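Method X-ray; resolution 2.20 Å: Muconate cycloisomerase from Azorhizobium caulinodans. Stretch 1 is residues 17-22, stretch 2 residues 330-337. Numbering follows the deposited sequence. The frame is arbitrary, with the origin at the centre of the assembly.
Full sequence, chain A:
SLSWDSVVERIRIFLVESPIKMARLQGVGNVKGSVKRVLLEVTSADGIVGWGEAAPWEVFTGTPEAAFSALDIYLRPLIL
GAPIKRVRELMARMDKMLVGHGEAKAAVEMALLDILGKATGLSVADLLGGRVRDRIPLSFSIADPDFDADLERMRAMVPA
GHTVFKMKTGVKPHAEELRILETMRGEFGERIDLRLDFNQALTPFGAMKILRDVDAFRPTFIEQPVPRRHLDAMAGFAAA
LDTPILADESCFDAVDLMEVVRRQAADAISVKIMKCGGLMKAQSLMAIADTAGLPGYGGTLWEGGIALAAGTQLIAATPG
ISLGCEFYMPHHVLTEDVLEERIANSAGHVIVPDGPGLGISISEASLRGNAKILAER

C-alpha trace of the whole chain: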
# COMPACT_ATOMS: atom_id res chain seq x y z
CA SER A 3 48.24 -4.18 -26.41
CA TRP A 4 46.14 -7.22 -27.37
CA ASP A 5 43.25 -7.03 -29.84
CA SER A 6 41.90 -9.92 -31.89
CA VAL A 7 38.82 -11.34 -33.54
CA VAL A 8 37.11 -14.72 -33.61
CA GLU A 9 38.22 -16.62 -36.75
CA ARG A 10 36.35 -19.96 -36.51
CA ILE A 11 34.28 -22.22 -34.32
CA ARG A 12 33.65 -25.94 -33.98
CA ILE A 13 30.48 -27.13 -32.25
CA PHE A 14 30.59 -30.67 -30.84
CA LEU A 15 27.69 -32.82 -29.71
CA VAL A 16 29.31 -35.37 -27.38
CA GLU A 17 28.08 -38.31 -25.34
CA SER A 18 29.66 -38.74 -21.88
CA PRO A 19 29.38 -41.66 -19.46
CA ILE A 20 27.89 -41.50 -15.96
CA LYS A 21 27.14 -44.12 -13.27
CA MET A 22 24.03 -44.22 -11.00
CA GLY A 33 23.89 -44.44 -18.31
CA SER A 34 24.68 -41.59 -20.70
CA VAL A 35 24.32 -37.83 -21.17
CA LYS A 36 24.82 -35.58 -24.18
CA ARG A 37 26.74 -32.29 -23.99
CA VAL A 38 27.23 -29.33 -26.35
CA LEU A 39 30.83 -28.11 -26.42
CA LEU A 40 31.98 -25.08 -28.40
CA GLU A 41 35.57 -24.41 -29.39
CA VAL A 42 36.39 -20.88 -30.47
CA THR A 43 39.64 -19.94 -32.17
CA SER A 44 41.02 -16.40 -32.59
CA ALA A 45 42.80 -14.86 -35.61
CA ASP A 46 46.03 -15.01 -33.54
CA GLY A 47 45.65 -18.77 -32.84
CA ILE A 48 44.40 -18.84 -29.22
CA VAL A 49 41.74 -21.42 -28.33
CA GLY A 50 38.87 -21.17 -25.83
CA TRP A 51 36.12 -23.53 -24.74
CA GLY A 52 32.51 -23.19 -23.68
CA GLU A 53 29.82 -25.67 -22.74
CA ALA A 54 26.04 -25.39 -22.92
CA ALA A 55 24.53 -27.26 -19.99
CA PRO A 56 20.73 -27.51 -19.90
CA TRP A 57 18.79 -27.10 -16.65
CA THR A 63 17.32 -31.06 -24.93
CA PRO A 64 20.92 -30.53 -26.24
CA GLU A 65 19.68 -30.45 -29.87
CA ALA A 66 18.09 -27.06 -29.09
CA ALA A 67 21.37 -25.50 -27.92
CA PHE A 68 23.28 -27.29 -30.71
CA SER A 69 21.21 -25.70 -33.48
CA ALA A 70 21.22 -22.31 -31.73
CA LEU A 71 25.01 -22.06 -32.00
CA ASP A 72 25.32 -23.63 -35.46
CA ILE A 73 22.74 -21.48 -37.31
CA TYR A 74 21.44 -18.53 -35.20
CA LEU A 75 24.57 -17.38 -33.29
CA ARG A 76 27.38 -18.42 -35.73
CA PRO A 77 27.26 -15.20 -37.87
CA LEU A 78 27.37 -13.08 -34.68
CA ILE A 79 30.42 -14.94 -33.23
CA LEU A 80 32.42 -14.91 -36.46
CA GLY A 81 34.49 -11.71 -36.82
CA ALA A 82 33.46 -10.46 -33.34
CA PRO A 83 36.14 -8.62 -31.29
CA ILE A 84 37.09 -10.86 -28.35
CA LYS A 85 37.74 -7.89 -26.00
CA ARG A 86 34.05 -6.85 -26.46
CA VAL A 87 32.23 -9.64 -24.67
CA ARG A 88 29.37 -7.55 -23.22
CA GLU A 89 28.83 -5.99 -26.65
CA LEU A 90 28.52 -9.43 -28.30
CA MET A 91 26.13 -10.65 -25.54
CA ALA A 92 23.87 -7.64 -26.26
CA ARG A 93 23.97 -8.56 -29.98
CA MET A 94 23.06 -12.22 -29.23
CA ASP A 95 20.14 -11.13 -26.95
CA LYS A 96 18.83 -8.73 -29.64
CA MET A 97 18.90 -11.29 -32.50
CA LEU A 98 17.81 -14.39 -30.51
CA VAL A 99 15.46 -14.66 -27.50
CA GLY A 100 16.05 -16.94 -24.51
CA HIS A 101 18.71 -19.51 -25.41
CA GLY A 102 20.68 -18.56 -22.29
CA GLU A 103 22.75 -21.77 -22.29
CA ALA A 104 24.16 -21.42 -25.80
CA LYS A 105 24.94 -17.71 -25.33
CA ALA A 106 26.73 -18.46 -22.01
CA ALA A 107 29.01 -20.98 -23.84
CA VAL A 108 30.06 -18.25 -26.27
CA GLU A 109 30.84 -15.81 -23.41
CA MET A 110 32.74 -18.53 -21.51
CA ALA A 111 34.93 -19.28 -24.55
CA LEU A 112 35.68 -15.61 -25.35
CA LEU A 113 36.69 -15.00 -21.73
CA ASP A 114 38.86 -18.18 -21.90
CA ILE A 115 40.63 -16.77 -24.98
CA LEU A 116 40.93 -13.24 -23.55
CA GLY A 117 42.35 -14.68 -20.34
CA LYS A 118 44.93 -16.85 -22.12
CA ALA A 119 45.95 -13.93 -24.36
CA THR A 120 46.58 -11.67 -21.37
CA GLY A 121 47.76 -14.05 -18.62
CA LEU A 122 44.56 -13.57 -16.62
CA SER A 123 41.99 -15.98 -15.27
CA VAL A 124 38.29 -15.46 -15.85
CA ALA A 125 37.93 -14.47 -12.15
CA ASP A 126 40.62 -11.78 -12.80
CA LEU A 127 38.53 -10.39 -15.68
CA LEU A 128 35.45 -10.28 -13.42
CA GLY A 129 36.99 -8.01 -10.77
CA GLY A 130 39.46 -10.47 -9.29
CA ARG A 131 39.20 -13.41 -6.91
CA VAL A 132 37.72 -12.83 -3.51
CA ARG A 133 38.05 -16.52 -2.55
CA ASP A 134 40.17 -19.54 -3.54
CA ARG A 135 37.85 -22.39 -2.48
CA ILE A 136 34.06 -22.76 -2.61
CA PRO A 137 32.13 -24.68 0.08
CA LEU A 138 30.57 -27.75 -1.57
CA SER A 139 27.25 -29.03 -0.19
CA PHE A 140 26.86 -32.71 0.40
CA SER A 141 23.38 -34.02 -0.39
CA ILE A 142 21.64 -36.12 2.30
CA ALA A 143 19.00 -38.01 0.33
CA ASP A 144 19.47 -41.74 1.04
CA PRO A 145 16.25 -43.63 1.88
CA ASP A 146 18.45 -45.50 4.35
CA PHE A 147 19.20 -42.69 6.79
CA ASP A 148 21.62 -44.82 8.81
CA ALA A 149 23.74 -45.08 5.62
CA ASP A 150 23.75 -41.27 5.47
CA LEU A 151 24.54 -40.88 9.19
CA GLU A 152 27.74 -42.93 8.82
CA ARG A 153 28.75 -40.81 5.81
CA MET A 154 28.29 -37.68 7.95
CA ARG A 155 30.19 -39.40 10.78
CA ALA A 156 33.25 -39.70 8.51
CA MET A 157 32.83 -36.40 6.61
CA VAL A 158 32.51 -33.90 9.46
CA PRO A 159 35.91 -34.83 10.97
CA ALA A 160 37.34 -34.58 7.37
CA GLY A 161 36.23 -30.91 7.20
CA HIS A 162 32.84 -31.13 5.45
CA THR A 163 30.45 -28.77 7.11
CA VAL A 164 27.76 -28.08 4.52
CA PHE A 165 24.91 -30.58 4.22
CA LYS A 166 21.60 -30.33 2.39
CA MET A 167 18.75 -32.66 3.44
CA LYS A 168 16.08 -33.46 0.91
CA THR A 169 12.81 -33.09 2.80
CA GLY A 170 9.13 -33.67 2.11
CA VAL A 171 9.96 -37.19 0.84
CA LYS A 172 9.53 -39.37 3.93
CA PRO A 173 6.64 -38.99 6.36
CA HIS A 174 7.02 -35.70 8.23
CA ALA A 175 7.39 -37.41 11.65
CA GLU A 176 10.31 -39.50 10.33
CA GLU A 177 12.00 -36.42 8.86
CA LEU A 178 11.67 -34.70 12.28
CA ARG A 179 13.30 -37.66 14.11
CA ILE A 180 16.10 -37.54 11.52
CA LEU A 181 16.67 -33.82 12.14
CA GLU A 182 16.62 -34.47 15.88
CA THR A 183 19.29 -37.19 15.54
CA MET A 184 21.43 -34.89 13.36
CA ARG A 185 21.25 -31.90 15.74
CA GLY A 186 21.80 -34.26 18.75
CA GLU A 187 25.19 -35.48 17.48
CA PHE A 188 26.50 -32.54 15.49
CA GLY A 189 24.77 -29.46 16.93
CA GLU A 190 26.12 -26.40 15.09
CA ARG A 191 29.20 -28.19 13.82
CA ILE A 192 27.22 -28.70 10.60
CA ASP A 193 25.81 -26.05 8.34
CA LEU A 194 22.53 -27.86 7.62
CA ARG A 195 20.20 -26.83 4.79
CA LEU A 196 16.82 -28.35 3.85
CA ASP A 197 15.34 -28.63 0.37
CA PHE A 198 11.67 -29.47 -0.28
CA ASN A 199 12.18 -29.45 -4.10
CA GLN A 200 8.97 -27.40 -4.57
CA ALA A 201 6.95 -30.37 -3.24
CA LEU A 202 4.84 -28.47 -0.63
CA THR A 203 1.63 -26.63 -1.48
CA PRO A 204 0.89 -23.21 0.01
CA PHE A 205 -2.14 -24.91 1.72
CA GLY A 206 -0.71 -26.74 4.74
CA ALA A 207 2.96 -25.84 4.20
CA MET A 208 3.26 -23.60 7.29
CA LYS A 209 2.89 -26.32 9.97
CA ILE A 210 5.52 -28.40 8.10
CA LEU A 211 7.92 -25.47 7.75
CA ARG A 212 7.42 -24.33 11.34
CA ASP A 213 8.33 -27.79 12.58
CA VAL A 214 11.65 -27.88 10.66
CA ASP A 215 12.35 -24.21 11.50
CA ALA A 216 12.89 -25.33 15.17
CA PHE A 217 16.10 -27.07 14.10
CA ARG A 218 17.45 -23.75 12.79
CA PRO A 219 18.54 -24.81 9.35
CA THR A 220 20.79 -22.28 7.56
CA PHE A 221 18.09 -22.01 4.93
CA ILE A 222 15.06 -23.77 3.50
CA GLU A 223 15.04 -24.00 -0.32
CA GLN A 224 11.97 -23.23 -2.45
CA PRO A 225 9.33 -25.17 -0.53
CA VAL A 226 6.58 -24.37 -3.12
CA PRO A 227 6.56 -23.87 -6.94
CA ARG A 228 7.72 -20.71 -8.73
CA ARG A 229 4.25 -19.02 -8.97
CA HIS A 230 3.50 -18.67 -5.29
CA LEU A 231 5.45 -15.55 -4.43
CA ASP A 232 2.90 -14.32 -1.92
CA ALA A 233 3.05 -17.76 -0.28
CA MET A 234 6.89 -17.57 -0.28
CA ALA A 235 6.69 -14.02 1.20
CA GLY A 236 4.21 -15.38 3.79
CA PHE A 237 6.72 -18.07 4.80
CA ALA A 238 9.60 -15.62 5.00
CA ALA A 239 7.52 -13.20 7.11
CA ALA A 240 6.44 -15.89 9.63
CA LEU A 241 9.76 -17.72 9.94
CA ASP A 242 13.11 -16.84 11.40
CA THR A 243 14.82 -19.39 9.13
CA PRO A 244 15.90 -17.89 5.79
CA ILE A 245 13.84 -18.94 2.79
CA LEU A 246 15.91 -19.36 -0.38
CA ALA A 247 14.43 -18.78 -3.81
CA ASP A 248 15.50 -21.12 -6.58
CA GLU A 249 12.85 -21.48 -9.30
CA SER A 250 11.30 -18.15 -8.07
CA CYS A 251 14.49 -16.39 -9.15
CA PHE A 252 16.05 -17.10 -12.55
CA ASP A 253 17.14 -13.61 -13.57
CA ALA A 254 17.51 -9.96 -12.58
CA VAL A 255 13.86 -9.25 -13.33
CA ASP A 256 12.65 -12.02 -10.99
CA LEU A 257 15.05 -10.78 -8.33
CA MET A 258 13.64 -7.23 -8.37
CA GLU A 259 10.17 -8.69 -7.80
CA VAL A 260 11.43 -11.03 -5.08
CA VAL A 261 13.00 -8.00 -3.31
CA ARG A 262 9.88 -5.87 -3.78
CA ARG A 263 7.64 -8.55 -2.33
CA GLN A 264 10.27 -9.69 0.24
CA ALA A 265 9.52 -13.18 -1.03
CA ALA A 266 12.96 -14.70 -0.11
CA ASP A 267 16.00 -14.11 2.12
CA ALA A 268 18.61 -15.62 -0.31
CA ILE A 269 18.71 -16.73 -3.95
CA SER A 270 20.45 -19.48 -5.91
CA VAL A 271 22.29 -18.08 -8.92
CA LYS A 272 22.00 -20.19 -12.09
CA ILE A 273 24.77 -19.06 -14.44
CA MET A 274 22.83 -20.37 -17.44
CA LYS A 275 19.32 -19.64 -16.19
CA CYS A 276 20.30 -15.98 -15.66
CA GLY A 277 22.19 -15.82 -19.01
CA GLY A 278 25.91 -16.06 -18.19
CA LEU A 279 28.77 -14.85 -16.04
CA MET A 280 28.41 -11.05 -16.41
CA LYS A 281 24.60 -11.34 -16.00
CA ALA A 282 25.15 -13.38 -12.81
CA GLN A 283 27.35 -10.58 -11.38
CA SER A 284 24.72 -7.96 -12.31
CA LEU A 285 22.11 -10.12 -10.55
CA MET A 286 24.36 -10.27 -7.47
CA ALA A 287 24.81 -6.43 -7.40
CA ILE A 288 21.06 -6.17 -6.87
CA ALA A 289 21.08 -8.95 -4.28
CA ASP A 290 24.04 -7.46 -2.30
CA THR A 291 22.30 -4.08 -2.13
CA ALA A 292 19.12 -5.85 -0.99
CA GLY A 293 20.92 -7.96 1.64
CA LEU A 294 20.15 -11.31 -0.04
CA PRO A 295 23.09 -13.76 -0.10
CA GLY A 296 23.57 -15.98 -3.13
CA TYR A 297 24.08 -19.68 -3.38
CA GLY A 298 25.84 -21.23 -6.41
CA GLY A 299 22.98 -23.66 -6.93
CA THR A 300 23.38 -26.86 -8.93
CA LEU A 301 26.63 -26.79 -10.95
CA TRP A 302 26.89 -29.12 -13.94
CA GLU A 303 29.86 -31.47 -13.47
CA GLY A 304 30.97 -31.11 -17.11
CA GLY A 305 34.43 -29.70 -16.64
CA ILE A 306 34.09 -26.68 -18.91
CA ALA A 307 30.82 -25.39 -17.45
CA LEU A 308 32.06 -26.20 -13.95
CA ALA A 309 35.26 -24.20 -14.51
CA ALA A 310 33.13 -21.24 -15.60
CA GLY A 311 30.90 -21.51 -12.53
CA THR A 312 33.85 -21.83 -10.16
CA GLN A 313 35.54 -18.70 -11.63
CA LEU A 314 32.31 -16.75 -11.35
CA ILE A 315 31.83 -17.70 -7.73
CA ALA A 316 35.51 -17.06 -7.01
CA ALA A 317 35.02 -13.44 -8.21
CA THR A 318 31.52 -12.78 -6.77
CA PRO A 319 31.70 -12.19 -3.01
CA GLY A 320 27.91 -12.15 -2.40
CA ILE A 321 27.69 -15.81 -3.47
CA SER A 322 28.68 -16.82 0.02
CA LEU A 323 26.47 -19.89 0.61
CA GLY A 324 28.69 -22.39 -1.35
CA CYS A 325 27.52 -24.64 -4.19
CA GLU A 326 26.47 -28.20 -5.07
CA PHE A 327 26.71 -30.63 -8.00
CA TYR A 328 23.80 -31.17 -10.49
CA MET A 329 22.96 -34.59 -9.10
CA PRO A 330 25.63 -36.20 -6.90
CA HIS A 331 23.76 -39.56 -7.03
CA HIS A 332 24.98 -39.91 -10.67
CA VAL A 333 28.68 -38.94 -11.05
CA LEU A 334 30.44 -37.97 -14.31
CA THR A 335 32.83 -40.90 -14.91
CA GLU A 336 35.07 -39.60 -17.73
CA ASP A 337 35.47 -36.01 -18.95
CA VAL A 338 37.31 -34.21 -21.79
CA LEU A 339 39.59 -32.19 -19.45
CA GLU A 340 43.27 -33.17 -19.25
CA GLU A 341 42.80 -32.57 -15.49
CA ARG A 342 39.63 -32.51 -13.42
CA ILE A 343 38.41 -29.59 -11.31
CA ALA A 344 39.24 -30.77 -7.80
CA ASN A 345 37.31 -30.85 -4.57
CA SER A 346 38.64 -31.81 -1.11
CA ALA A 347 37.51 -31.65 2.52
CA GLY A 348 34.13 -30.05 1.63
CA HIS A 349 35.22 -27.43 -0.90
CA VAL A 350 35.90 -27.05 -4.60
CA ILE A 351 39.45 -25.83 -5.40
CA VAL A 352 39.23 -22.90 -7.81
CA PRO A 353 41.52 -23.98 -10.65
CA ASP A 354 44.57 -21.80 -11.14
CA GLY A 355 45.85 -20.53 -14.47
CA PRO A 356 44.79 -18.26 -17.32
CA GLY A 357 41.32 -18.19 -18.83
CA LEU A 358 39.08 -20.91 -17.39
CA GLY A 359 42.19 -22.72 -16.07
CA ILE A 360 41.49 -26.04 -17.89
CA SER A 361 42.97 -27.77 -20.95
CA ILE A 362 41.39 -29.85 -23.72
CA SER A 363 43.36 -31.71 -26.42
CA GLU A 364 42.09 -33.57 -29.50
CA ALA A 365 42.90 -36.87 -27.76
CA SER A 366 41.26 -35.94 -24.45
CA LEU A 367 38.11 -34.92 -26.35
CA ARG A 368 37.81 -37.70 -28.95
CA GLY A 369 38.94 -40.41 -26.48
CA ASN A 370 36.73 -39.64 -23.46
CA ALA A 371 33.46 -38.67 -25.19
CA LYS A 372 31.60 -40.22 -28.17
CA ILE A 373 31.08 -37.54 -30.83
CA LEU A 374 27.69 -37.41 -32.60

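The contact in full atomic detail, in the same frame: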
# COMPACT_ATOMS: atom_id res chain seq x y z
N GLU A 17 28.71 -37.45 -26.33
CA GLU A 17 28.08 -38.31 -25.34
C GLU A 17 29.14 -38.53 -24.26
O GLU A 17 30.31 -38.73 -24.58
CB GLU A 17 27.67 -39.65 -25.98
CG GLU A 17 26.36 -40.22 -25.46
CD GLU A 17 26.12 -41.68 -25.88
OE1 GLU A 17 25.12 -42.27 -25.42
OE2 GLU A 17 26.92 -42.23 -26.67
N SER A 18 28.74 -38.49 -22.99
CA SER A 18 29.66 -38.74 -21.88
C SER A 18 29.07 -39.76 -20.91
O SER A 18 27.86 -39.75 -20.68
CB SER A 18 29.97 -37.43 -21.14
OG SER A 18 30.81 -36.60 -21.92
N PRO A 19 29.92 -40.63 -20.34
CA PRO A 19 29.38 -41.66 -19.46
C PRO A 19 29.18 -41.18 -18.03
O PRO A 19 29.95 -40.35 -17.53
CB PRO A 19 30.44 -42.77 -19.53
CG PRO A 19 31.71 -42.11 -19.94
CD PRO A 19 31.39 -40.72 -20.44
N ILE A 20 28.14 -41.69 -17.38
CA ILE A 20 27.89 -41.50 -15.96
C ILE A 20 27.65 -42.87 -15.31
O ILE A 20 27.60 -43.89 -16.01
CB ILE A 20 26.69 -40.57 -15.71
CG1 ILE A 20 25.44 -41.06 -16.46
CG2 ILE A 20 27.01 -39.16 -16.15
CD1 ILE A 20 24.15 -40.35 -16.03
N LYS A 21 27.53 -42.90 -13.99
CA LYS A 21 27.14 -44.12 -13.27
C LYS A 21 26.18 -43.76 -12.14
O LYS A 21 26.46 -42.84 -11.37
CB LYS A 21 28.38 -44.83 -12.71
N MET A 22 25.05 -44.48 -12.04
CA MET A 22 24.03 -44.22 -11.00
C MET A 22 23.66 -45.49 -10.23
O MET A 22 23.62 -46.59 -10.80
CB MET A 22 22.76 -43.62 -11.62
N PRO A 330 24.55 -35.41 -7.47
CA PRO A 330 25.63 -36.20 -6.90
C PRO A 330 25.39 -37.71 -7.00
O PRO A 330 26.36 -38.48 -7.17
CB PRO A 330 25.64 -35.74 -5.43
N HIS A 331 24.12 -38.14 -6.94
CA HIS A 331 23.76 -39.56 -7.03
C HIS A 331 24.09 -40.21 -8.39
O HIS A 331 24.04 -41.44 -8.51
CB HIS A 331 22.28 -39.77 -6.69
N HIS A 332 24.41 -39.41 -9.40
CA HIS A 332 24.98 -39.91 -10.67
C HIS A 332 26.22 -39.09 -11.06
O HIS A 332 26.09 -37.96 -11.54
CB HIS A 332 23.93 -39.86 -11.79
N VAL A 333 27.42 -39.67 -10.85
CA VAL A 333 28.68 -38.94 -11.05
C VAL A 333 29.25 -39.09 -12.46
O VAL A 333 29.17 -40.16 -13.06
CB VAL A 333 29.78 -39.35 -10.01
CG1 VAL A 333 29.32 -39.05 -8.58
CG2 VAL A 333 30.17 -40.82 -10.17
N LEU A 334 29.82 -38.00 -12.98
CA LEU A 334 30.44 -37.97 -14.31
C LEU A 334 31.75 -38.77 -14.29
O LEU A 334 32.71 -38.36 -13.64
CB LEU A 334 30.68 -36.51 -14.73
CG LEU A 334 31.26 -36.23 -16.12
CD1 LEU A 334 30.27 -36.57 -17.22
CD2 LEU A 334 31.69 -34.77 -16.23
N THR A 335 31.77 -39.89 -15.01
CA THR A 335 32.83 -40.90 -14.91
C THR A 335 34.10 -40.56 -15.70
O THR A 335 35.21 -40.78 -15.22
CB THR A 335 32.32 -42.30 -15.35
OG1 THR A 335 31.20 -42.69 -14.55
CG2 THR A 335 33.40 -43.33 -15.21
N GLU A 336 33.94 -40.08 -16.93
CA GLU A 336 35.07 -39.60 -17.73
C GLU A 336 34.71 -38.27 -18.40
O GLU A 336 33.58 -38.08 -18.86
CB GLU A 336 35.51 -40.63 -18.78
N ASP A 337 35.68 -37.36 -18.43
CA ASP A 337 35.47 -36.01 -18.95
C ASP A 337 36.55 -35.69 -19.98
O ASP A 337 37.52 -36.44 -20.10
CB ASP A 337 35.49 -35.00 -17.79
CG ASP A 337 34.71 -33.72 -18.09
OD1 ASP A 337 34.71 -32.81 -17.23
OD2 ASP A 337 34.10 -33.60 -19.17

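How do two segments more than 300 residues apart in sequence come to lie side by side? They run antiparallel as a short, two-pair stretch of β-sheet. Ile 20 faces Leu 334 as a non-hydrogen-bonded pair, with CA atoms 4.7 Å apart, and Lys 21 faces Val 333 as a hydrogen-bonded pair, its CA atoms 5.8 Å apart. Together the segments bury 421 Å².

Which hydrogen bonds hold the backbones together? The best formed is donated by Thr 335 N to Pro 19 O, at 3.1 Å and a nearly straight 161°. Proline has no amide hydrogen to give, but its carbonyl remains a good acceptor. Around the Lys 21–Val 333 pair the bonding is reciprocal but weak: Lys 21 N donates to Val 333 O at 3.3 Å, and Val 333 N to Lys 21 O at 3.4 Å, both more bent. The same two acceptors also receive CA-H...O contacts, Ile 20 CA to Val 333 O and His 332 CA to Lys 21 O, each 3.4 Å.

Where do apolar side chains meet? Ile 20 and Leu 334 project to the same face of the sheet, and Ile 20 CG2 lies 4.3 Å from Leu 334 CD1. The same leucine methyl reaches back along the first segment, with Leu 334 CD1 4.0 Å from Ser 18 CB, so it packs against the serine's carbon while Ser 18 OG is hydrogen-bonded elsewhere in the structure.

What closes the ends of the contact? Beyond Leu 334, the ring of Pro 19 rests near the loop that follows the strand, Pro 19 CD lying 3.8 Å from Glu 336 O. At the other end Met 22 CB approaches His 332 CB at 3.9 Å; both side chains are modelled only to CB, so the coordinates record no contact farther out.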